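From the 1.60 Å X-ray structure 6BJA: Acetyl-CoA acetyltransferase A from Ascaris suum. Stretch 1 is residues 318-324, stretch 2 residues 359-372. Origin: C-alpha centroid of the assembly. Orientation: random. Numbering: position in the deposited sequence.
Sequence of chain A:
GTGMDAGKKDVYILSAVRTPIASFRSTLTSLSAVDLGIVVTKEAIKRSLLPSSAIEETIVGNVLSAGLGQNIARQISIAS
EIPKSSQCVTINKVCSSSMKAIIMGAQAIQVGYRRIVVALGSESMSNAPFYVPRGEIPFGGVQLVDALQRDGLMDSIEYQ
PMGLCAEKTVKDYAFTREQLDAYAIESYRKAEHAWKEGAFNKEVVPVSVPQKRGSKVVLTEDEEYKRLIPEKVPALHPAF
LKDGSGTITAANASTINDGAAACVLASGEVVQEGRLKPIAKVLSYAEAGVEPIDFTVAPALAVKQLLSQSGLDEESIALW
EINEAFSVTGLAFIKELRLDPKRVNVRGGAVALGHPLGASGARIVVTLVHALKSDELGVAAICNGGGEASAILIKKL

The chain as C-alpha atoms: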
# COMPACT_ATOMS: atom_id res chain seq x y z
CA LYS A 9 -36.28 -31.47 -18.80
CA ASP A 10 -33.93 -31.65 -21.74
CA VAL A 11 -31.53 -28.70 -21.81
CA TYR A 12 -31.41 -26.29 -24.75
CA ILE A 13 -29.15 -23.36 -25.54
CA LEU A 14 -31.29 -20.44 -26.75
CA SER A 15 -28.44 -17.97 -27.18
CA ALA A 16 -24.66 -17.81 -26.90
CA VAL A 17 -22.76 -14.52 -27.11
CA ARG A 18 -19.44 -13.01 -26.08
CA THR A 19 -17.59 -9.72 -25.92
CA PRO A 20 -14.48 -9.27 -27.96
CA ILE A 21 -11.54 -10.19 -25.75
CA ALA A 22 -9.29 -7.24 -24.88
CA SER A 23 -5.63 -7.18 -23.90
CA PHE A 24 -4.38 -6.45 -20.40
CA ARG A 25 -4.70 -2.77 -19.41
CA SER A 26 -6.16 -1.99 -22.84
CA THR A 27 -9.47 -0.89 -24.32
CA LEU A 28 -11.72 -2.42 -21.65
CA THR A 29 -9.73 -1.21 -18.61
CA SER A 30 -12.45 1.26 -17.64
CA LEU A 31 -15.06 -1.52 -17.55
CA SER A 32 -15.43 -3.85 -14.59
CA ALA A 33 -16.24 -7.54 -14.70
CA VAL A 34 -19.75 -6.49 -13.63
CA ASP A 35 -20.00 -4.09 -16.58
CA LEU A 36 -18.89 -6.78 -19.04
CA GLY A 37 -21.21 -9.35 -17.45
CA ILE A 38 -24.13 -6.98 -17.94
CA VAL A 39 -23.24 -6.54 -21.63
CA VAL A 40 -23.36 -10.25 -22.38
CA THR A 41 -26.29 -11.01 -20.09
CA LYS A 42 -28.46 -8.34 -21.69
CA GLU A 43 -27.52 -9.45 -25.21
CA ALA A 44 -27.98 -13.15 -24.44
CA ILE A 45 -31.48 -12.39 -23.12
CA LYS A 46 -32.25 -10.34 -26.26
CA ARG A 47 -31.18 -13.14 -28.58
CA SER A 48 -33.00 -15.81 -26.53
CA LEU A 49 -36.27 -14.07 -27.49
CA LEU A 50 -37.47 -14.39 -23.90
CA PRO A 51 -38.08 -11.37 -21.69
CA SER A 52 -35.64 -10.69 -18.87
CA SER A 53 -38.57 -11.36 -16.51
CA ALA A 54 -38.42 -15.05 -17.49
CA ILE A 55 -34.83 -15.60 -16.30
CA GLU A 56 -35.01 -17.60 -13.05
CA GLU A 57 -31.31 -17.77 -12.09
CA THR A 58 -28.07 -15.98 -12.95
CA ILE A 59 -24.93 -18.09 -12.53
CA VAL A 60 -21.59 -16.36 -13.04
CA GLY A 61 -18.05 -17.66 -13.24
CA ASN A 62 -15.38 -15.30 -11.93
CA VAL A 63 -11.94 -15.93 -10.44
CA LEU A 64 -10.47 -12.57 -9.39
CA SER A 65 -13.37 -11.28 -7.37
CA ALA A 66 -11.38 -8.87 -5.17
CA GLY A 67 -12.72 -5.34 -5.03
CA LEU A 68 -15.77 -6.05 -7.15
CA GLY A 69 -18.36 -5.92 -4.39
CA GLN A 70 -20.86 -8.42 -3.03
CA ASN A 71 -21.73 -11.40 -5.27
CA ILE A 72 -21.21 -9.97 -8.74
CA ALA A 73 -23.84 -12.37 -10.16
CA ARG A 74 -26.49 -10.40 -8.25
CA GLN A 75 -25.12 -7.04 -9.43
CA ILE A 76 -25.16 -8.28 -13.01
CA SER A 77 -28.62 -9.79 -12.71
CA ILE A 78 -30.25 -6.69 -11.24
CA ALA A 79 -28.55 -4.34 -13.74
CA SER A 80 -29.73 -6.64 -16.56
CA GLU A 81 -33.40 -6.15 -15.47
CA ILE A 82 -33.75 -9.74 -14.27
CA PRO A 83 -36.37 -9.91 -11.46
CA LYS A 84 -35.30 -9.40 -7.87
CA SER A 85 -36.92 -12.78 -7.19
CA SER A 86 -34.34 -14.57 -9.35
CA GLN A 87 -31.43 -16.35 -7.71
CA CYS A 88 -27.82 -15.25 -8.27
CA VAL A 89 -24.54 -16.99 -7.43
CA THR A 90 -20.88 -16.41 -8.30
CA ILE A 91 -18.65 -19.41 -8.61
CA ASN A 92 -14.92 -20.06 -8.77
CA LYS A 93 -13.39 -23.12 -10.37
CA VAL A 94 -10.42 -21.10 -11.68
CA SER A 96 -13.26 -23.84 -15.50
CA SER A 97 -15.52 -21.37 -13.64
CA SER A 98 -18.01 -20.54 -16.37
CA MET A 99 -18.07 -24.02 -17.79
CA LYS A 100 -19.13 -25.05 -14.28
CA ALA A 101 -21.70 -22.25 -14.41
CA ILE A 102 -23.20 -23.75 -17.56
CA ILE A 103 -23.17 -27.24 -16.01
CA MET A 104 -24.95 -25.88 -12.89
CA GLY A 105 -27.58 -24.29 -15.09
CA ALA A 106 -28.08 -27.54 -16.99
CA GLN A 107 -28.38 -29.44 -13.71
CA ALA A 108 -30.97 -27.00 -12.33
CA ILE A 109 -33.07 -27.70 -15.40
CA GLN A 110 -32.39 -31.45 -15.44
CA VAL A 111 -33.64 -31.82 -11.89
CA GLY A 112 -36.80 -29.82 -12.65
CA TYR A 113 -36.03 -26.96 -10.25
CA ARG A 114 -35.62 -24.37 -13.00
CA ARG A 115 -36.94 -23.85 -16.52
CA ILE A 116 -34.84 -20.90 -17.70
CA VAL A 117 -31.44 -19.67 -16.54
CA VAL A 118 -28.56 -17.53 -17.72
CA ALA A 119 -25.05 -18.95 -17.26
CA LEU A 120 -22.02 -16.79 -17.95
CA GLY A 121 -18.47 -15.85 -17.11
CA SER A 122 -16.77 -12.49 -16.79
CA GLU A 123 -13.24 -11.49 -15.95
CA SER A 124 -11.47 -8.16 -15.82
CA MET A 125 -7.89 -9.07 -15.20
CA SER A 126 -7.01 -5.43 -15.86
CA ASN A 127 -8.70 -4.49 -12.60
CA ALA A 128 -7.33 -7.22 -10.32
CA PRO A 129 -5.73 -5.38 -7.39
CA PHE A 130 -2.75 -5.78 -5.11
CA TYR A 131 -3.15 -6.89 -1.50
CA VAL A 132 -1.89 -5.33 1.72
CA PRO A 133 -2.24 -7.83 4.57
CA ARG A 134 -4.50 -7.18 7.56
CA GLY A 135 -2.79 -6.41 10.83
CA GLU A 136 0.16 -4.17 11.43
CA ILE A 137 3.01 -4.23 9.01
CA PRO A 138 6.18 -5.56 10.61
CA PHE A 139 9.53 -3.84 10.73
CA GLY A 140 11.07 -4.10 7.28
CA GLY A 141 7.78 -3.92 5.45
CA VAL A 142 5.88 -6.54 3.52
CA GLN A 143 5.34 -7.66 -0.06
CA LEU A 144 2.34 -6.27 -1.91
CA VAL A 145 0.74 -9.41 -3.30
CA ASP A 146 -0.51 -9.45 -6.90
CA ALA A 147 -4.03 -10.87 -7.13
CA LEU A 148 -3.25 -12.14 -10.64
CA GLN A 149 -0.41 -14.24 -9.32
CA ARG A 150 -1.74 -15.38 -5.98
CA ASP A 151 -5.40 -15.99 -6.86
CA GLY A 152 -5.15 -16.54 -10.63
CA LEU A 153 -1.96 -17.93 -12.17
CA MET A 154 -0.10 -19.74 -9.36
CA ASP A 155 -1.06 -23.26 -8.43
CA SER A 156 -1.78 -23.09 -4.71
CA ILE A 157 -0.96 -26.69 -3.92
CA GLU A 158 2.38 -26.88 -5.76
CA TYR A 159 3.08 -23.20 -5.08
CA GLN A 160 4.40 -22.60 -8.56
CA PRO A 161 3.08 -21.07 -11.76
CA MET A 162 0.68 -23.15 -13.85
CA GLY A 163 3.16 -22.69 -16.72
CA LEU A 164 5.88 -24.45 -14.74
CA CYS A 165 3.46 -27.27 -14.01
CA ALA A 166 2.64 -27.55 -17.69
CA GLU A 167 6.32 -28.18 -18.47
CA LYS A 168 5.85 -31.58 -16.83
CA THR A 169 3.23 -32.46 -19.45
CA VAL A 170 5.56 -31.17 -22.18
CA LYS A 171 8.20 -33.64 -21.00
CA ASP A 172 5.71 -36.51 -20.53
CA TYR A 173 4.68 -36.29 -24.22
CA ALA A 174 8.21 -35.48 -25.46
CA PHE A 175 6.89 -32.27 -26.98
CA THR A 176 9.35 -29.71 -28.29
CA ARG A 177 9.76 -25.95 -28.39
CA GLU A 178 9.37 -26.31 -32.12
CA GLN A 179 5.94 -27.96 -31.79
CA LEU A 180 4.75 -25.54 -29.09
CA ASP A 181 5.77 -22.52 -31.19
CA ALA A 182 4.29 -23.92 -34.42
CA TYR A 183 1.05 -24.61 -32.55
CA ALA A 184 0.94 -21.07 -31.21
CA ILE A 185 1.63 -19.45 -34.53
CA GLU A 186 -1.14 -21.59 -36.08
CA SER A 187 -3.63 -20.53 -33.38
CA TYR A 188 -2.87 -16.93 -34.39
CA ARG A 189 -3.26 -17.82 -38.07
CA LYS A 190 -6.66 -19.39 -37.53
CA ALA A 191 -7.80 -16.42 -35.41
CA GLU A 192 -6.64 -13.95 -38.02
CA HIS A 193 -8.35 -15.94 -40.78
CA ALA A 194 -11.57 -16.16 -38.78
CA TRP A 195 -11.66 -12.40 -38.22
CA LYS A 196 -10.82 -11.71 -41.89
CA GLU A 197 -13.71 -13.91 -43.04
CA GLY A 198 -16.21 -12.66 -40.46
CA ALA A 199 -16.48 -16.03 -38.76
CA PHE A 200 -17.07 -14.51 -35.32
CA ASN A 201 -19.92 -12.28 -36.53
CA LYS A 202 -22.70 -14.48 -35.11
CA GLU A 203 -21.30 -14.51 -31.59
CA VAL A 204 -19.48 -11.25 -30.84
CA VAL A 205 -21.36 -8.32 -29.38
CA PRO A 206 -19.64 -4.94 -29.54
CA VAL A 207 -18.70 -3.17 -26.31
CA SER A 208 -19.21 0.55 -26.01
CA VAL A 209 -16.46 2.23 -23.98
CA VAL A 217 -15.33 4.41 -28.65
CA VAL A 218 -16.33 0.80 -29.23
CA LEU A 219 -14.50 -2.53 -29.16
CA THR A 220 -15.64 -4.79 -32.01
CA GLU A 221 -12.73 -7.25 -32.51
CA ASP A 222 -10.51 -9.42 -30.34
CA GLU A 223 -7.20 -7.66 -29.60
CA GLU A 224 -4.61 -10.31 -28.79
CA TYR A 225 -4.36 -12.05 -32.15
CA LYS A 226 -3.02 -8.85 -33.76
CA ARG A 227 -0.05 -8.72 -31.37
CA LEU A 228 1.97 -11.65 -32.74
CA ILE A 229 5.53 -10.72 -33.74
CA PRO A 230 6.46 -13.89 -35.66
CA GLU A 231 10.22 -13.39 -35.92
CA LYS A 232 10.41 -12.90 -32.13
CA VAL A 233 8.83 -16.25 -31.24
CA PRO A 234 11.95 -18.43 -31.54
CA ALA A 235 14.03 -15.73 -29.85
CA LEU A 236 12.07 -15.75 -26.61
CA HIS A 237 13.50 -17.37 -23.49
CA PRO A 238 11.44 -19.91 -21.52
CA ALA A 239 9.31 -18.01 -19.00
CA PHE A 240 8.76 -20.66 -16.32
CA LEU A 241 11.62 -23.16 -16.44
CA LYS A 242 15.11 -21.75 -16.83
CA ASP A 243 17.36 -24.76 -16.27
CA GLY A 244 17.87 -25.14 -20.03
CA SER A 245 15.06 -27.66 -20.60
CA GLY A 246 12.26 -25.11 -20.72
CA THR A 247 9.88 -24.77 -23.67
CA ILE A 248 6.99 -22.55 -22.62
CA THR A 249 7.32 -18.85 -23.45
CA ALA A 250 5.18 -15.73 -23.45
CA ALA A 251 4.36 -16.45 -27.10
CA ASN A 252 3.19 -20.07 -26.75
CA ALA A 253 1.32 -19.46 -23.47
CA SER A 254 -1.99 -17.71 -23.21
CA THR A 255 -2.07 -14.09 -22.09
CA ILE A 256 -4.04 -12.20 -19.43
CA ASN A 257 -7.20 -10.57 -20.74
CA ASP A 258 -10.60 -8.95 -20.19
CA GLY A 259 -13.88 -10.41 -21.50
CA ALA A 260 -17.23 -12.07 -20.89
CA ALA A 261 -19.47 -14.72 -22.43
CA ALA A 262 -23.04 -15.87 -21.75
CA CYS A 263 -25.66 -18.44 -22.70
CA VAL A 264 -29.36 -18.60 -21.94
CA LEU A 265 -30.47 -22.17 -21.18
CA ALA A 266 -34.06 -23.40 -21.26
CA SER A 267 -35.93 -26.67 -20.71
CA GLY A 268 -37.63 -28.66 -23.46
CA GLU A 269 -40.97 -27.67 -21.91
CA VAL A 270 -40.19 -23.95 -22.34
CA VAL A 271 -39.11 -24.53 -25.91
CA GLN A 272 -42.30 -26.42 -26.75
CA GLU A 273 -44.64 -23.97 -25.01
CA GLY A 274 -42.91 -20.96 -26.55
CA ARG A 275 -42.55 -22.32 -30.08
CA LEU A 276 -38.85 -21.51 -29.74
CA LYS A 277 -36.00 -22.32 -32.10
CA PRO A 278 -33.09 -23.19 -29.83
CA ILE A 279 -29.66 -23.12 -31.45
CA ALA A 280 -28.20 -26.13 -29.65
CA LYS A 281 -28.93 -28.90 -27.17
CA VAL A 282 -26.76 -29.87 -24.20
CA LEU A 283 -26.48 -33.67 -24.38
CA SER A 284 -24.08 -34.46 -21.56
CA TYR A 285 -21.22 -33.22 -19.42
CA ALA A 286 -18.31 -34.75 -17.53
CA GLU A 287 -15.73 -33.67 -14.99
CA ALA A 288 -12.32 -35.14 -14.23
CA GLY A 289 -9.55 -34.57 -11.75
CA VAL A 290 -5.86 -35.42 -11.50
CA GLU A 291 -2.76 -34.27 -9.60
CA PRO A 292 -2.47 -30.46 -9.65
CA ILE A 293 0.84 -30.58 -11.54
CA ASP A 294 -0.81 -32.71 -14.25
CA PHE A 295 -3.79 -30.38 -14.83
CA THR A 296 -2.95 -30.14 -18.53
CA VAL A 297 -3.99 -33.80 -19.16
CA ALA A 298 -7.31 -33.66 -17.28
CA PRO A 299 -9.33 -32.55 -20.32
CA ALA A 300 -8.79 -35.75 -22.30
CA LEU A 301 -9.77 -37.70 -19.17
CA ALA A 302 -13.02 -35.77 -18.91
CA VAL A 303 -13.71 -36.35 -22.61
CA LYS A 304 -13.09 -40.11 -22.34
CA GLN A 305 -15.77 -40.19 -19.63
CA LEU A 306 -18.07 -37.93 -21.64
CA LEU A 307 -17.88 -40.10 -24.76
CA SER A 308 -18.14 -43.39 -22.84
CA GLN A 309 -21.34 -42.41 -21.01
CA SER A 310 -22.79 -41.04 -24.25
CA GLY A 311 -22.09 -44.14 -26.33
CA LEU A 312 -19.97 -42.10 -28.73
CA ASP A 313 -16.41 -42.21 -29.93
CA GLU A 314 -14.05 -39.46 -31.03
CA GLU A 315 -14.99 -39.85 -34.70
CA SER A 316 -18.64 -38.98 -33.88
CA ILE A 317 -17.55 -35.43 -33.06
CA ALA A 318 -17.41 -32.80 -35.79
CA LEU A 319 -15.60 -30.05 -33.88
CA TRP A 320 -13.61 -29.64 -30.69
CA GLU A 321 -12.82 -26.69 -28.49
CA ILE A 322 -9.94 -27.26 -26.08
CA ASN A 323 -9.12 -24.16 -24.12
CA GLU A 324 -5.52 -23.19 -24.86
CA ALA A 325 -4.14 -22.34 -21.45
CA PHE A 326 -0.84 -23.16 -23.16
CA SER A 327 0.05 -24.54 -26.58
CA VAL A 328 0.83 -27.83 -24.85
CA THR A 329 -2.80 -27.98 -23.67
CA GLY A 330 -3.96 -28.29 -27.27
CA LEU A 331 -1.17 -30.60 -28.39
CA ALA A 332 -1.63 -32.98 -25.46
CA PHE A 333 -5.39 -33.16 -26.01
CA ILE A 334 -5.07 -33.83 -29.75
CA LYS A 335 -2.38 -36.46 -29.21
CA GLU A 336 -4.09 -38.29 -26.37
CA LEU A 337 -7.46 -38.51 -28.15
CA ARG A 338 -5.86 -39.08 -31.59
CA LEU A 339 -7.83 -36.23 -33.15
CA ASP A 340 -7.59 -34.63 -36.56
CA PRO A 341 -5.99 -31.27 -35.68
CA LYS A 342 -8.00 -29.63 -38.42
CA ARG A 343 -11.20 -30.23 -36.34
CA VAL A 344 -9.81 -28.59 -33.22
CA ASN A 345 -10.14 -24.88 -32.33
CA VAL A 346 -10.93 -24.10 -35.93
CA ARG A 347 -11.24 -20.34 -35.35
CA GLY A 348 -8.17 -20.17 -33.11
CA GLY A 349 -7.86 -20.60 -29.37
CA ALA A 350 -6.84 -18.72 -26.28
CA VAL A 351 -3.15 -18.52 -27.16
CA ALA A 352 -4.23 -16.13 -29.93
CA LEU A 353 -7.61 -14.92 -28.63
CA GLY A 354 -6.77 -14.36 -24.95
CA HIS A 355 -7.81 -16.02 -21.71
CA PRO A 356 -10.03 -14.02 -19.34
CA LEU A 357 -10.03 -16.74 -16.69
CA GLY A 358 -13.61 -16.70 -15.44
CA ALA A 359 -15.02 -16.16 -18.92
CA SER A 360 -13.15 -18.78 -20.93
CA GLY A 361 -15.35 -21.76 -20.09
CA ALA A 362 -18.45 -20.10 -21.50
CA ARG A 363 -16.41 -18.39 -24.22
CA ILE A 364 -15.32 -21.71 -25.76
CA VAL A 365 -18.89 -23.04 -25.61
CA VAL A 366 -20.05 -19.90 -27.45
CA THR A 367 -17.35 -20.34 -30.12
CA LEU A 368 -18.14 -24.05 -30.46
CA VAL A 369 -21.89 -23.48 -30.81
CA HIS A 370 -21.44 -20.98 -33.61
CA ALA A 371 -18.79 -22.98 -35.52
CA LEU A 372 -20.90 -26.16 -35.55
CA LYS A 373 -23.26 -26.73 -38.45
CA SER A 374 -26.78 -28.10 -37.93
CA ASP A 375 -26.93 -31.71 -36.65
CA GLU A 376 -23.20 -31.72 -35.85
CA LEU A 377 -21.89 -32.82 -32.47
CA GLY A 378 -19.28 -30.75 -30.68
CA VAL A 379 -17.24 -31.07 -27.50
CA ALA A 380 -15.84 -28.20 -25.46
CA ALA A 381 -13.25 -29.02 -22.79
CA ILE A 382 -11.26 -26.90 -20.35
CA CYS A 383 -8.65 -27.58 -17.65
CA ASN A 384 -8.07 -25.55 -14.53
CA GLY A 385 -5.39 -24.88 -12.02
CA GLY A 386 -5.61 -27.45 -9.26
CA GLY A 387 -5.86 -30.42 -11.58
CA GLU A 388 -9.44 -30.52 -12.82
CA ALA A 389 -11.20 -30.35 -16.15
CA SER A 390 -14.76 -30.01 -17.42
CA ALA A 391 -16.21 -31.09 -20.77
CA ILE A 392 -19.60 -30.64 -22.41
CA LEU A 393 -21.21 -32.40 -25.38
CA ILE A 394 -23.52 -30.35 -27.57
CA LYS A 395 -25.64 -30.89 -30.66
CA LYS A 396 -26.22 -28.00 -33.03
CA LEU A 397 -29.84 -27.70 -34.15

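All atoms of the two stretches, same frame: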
# COMPACT_ATOMS: atom_id res chain seq x y z
N ALA A 318 -17.80 -33.63 -34.66
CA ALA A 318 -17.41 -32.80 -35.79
C ALA A 318 -16.33 -31.78 -35.44
O ALA A 318 -15.40 -31.56 -36.21
CB ALA A 318 -18.63 -32.09 -36.35
N LEU A 319 -16.50 -31.11 -34.29
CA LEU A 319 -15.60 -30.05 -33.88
C LEU A 319 -15.30 -30.13 -32.40
O LEU A 319 -16.16 -30.52 -31.62
CB LEU A 319 -16.19 -28.67 -34.16
CG LEU A 319 -16.32 -28.25 -35.61
CD1 LEU A 319 -17.03 -26.88 -35.63
CD2 LEU A 319 -14.99 -28.18 -36.32
N TRP A 320 -14.11 -29.67 -32.06
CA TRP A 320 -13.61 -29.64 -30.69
C TRP A 320 -13.18 -28.24 -30.34
O TRP A 320 -12.58 -27.56 -31.17
CB TRP A 320 -12.42 -30.58 -30.51
CG TRP A 320 -12.69 -31.98 -30.86
CD1 TRP A 320 -12.65 -32.53 -32.11
CD2 TRP A 320 -13.03 -33.04 -29.97
NE1 TRP A 320 -12.96 -33.86 -32.05
CE2 TRP A 320 -13.21 -34.20 -30.75
CE3 TRP A 320 -13.23 -33.12 -28.59
CZ2 TRP A 320 -13.55 -35.43 -30.18
CZ3 TRP A 320 -13.57 -34.34 -28.03
CH2 TRP A 320 -13.74 -35.47 -28.83
N GLU A 321 -13.47 -27.83 -29.10
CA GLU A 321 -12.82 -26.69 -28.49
C GLU A 321 -12.07 -27.17 -27.27
O GLU A 321 -12.70 -27.69 -26.33
CB GLU A 321 -13.82 -25.60 -28.09
CG GLU A 321 -14.36 -24.78 -29.23
CD GLU A 321 -13.36 -23.79 -29.82
OE1 GLU A 321 -12.64 -23.12 -29.05
OE2 GLU A 321 -13.32 -23.65 -31.05
N ILE A 322 -10.76 -26.99 -27.27
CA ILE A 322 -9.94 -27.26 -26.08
C ILE A 322 -9.31 -25.95 -25.68
O ILE A 322 -8.60 -25.32 -26.45
CB ILE A 322 -8.83 -28.35 -26.32
CG1 ILE A 322 -7.90 -28.48 -25.11
CG2 ILE A 322 -7.98 -28.05 -27.56
CD1 ILE A 322 -8.59 -28.96 -23.87
N ASN A 323 -9.61 -25.48 -24.47
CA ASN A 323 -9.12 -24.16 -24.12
C ASN A 323 -7.60 -24.18 -24.05
O ASN A 323 -7.01 -25.05 -23.38
CB ASN A 323 -9.71 -23.65 -22.80
CG ASN A 323 -9.36 -22.19 -22.54
OD1 ASN A 323 -8.79 -21.84 -21.50
ND2 ASN A 323 -9.69 -21.35 -23.48
N GLU A 324 -6.98 -23.22 -24.71
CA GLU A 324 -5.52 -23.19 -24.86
C GLU A 324 -4.86 -22.41 -23.74
O GLU A 324 -4.34 -21.32 -23.97
CB GLU A 324 -5.11 -22.58 -26.21
CG GLU A 324 -5.69 -23.30 -27.38
CD GLU A 324 -5.29 -22.68 -28.71
OE1 GLU A 324 -4.81 -21.52 -28.75
OE2 GLU A 324 -5.52 -23.37 -29.72
N ALA A 359 -14.18 -16.18 -17.74
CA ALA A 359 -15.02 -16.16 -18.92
C ALA A 359 -14.74 -17.31 -19.89
O ALA A 359 -15.60 -17.62 -20.72
CB ALA A 359 -14.85 -14.85 -19.66
N SER A 360 -13.56 -17.90 -19.83
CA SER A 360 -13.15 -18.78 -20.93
C SER A 360 -13.99 -20.05 -21.09
O SER A 360 -14.20 -20.50 -22.22
CB SER A 360 -11.68 -19.14 -20.79
OG SER A 360 -10.89 -18.07 -21.24
N GLY A 361 -14.48 -20.60 -20.00
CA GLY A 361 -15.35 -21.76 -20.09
C GLY A 361 -16.57 -21.52 -20.96
O GLY A 361 -16.85 -22.25 -21.90
N ALA A 362 -17.30 -20.45 -20.66
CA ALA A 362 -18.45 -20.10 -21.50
C ALA A 362 -18.01 -19.62 -22.89
O ALA A 362 -18.70 -19.87 -23.88
CB ALA A 362 -19.27 -19.05 -20.82
N ARG A 363 -16.87 -18.95 -22.96
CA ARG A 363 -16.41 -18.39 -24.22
C ARG A 363 -16.17 -19.53 -25.22
O ARG A 363 -16.57 -19.42 -26.38
CB ARG A 363 -15.14 -17.56 -24.01
CG ARG A 363 -14.85 -16.50 -25.09
CD ARG A 363 -14.29 -17.08 -26.37
NE ARG A 363 -12.99 -17.74 -26.15
CZ ARG A 363 -12.45 -18.61 -26.99
NH1 ARG A 363 -13.08 -18.99 -28.08
NH2 ARG A 363 -11.26 -19.12 -26.70
N ILE A 364 -15.55 -20.64 -24.79
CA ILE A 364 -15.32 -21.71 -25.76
C ILE A 364 -16.60 -22.45 -26.13
O ILE A 364 -16.74 -22.94 -27.26
CB ILE A 364 -14.25 -22.73 -25.29
CG1 ILE A 364 -14.67 -23.53 -24.06
CG2 ILE A 364 -12.93 -21.99 -25.07
CD1 ILE A 364 -13.75 -24.77 -23.76
N VAL A 365 -17.59 -22.49 -25.24
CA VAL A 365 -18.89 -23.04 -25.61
C VAL A 365 -19.57 -22.15 -26.66
O VAL A 365 -20.16 -22.65 -27.63
CB VAL A 365 -19.80 -23.19 -24.38
CG1 VAL A 365 -21.22 -23.57 -24.79
CG2 VAL A 365 -19.23 -24.24 -23.42
N VAL A 366 -19.51 -20.83 -26.47
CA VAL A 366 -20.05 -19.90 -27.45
C VAL A 366 -19.39 -20.10 -28.81
O VAL A 366 -20.07 -20.24 -29.82
CB VAL A 366 -19.88 -18.43 -26.98
CG1 VAL A 366 -20.22 -17.46 -28.11
CG2 VAL A 366 -20.74 -18.17 -25.76
N THR A 367 -18.06 -20.15 -28.86
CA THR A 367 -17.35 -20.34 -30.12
C THR A 367 -17.69 -21.69 -30.75
O THR A 367 -17.91 -21.77 -31.99
CB THR A 367 -15.86 -20.19 -29.89
OG1 THR A 367 -15.63 -18.84 -29.46
CG2 THR A 367 -15.06 -20.46 -31.15
N LEU A 368 -17.77 -22.73 -29.94
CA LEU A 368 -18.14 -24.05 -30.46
C LEU A 368 -19.54 -24.03 -31.09
O LEU A 368 -19.73 -24.54 -32.20
CB LEU A 368 -18.09 -25.10 -29.34
CG LEU A 368 -18.50 -26.51 -29.75
CD1 LEU A 368 -17.49 -27.09 -30.74
CD2 LEU A 368 -18.66 -27.40 -28.54
N VAL A 369 -20.51 -23.49 -30.36
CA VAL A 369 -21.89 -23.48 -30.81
C VAL A 369 -21.96 -22.84 -32.19
O VAL A 369 -22.60 -23.37 -33.11
CB VAL A 369 -22.80 -22.74 -29.80
CG1 VAL A 369 -24.15 -22.34 -30.45
CG2 VAL A 369 -23.02 -23.60 -28.57
N HIS A 370 -21.27 -21.73 -32.38
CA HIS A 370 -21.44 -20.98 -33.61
C HIS A 370 -20.55 -21.47 -34.77
O HIS A 370 -20.75 -21.07 -35.91
CB HIS A 370 -21.22 -19.50 -33.33
CG HIS A 370 -22.36 -18.91 -32.60
ND1 HIS A 370 -23.63 -18.86 -33.14
CD2 HIS A 370 -22.46 -18.39 -31.35
CE1 HIS A 370 -24.45 -18.32 -32.25
NE2 HIS A 370 -23.76 -18.02 -31.16
N ALA A 371 -19.60 -22.35 -34.47
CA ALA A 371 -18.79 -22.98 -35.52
C ALA A 371 -19.44 -24.27 -36.04
O ALA A 371 -19.29 -24.63 -37.22
CB ALA A 371 -17.40 -23.28 -34.99
N LEU A 372 -20.16 -24.97 -35.16
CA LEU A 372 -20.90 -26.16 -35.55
C LEU A 372 -21.96 -25.86 -36.59
O LEU A 372 -22.61 -24.82 -36.53
CB LEU A 372 -21.58 -26.80 -34.35
CG LEU A 372 -20.69 -27.52 -33.32
CD1 LEU A 372 -21.50 -27.84 -32.07
CD2 LEU A 372 -20.08 -28.80 -33.91
O HOH W 1 -11.45 -20.92 -29.24

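The strand that ends at Ile 322 lies against the helix that continues through Ala 371, the two running nearly antiparallel (164° between their N-to-C directions) with axes 8.5 Å apart at closest approach. No direct hydrogen bond links them; the 523 Å² they bury together is chiefly a matter of packing. Strand alternation sets the pattern: Leu 319, Glu 321 and Asn 323 direct their CB atoms toward the helix, whereas Trp 320 and Ile 322 point away.

Leu 319 is the bump at one end. Its side chain enters a hollow lined by Leu 368, Ala 371 and Leu 372. The methyl of Ala 371 packs against the leucine tip, with Leu 319 CD1 3.7 Å from Ala 371 CB, while Leu 319 CB rests 4.0 Å from Leu 368 CD1 and 3.9 Å from Leu 372 CD2. Leu 368 and Leu 372, the latter just past the helix, leave their CA atoms sideways, yet their ends come nearer the strand and close the hollow.

Glu 321 covers the middle. Bent at chi1 and chi2 (both m), it lays its aliphatic portion over the helix backbone, with Glu 321 CG 3.6 Å from Ile 364 O and 3.7 Å from Leu 368 CB. The carboxylate passes Thr 367, Glu 321 OE2 lying 3.6 Å from Thr 367 CG2. Its charge faces Arg 363 at a distance beyond a salt bridge, Glu 321 OE1 to Arg 363 NH1 being 4.3 Å; a water bridges the gap, its O donating to Glu 321 OE1 (2.5 Å) and accepting from Arg 363 NH1 (2.8 Å). Arg 363 NH1 also donates to Thr 367 OG1 (2.9 Å), tying the guanidinium to its own helix.

Beyond the strand, Asn 323 places ND2 3.7 Å from Ile 364 CG2 and 4.0 Å from Ser 360 CB.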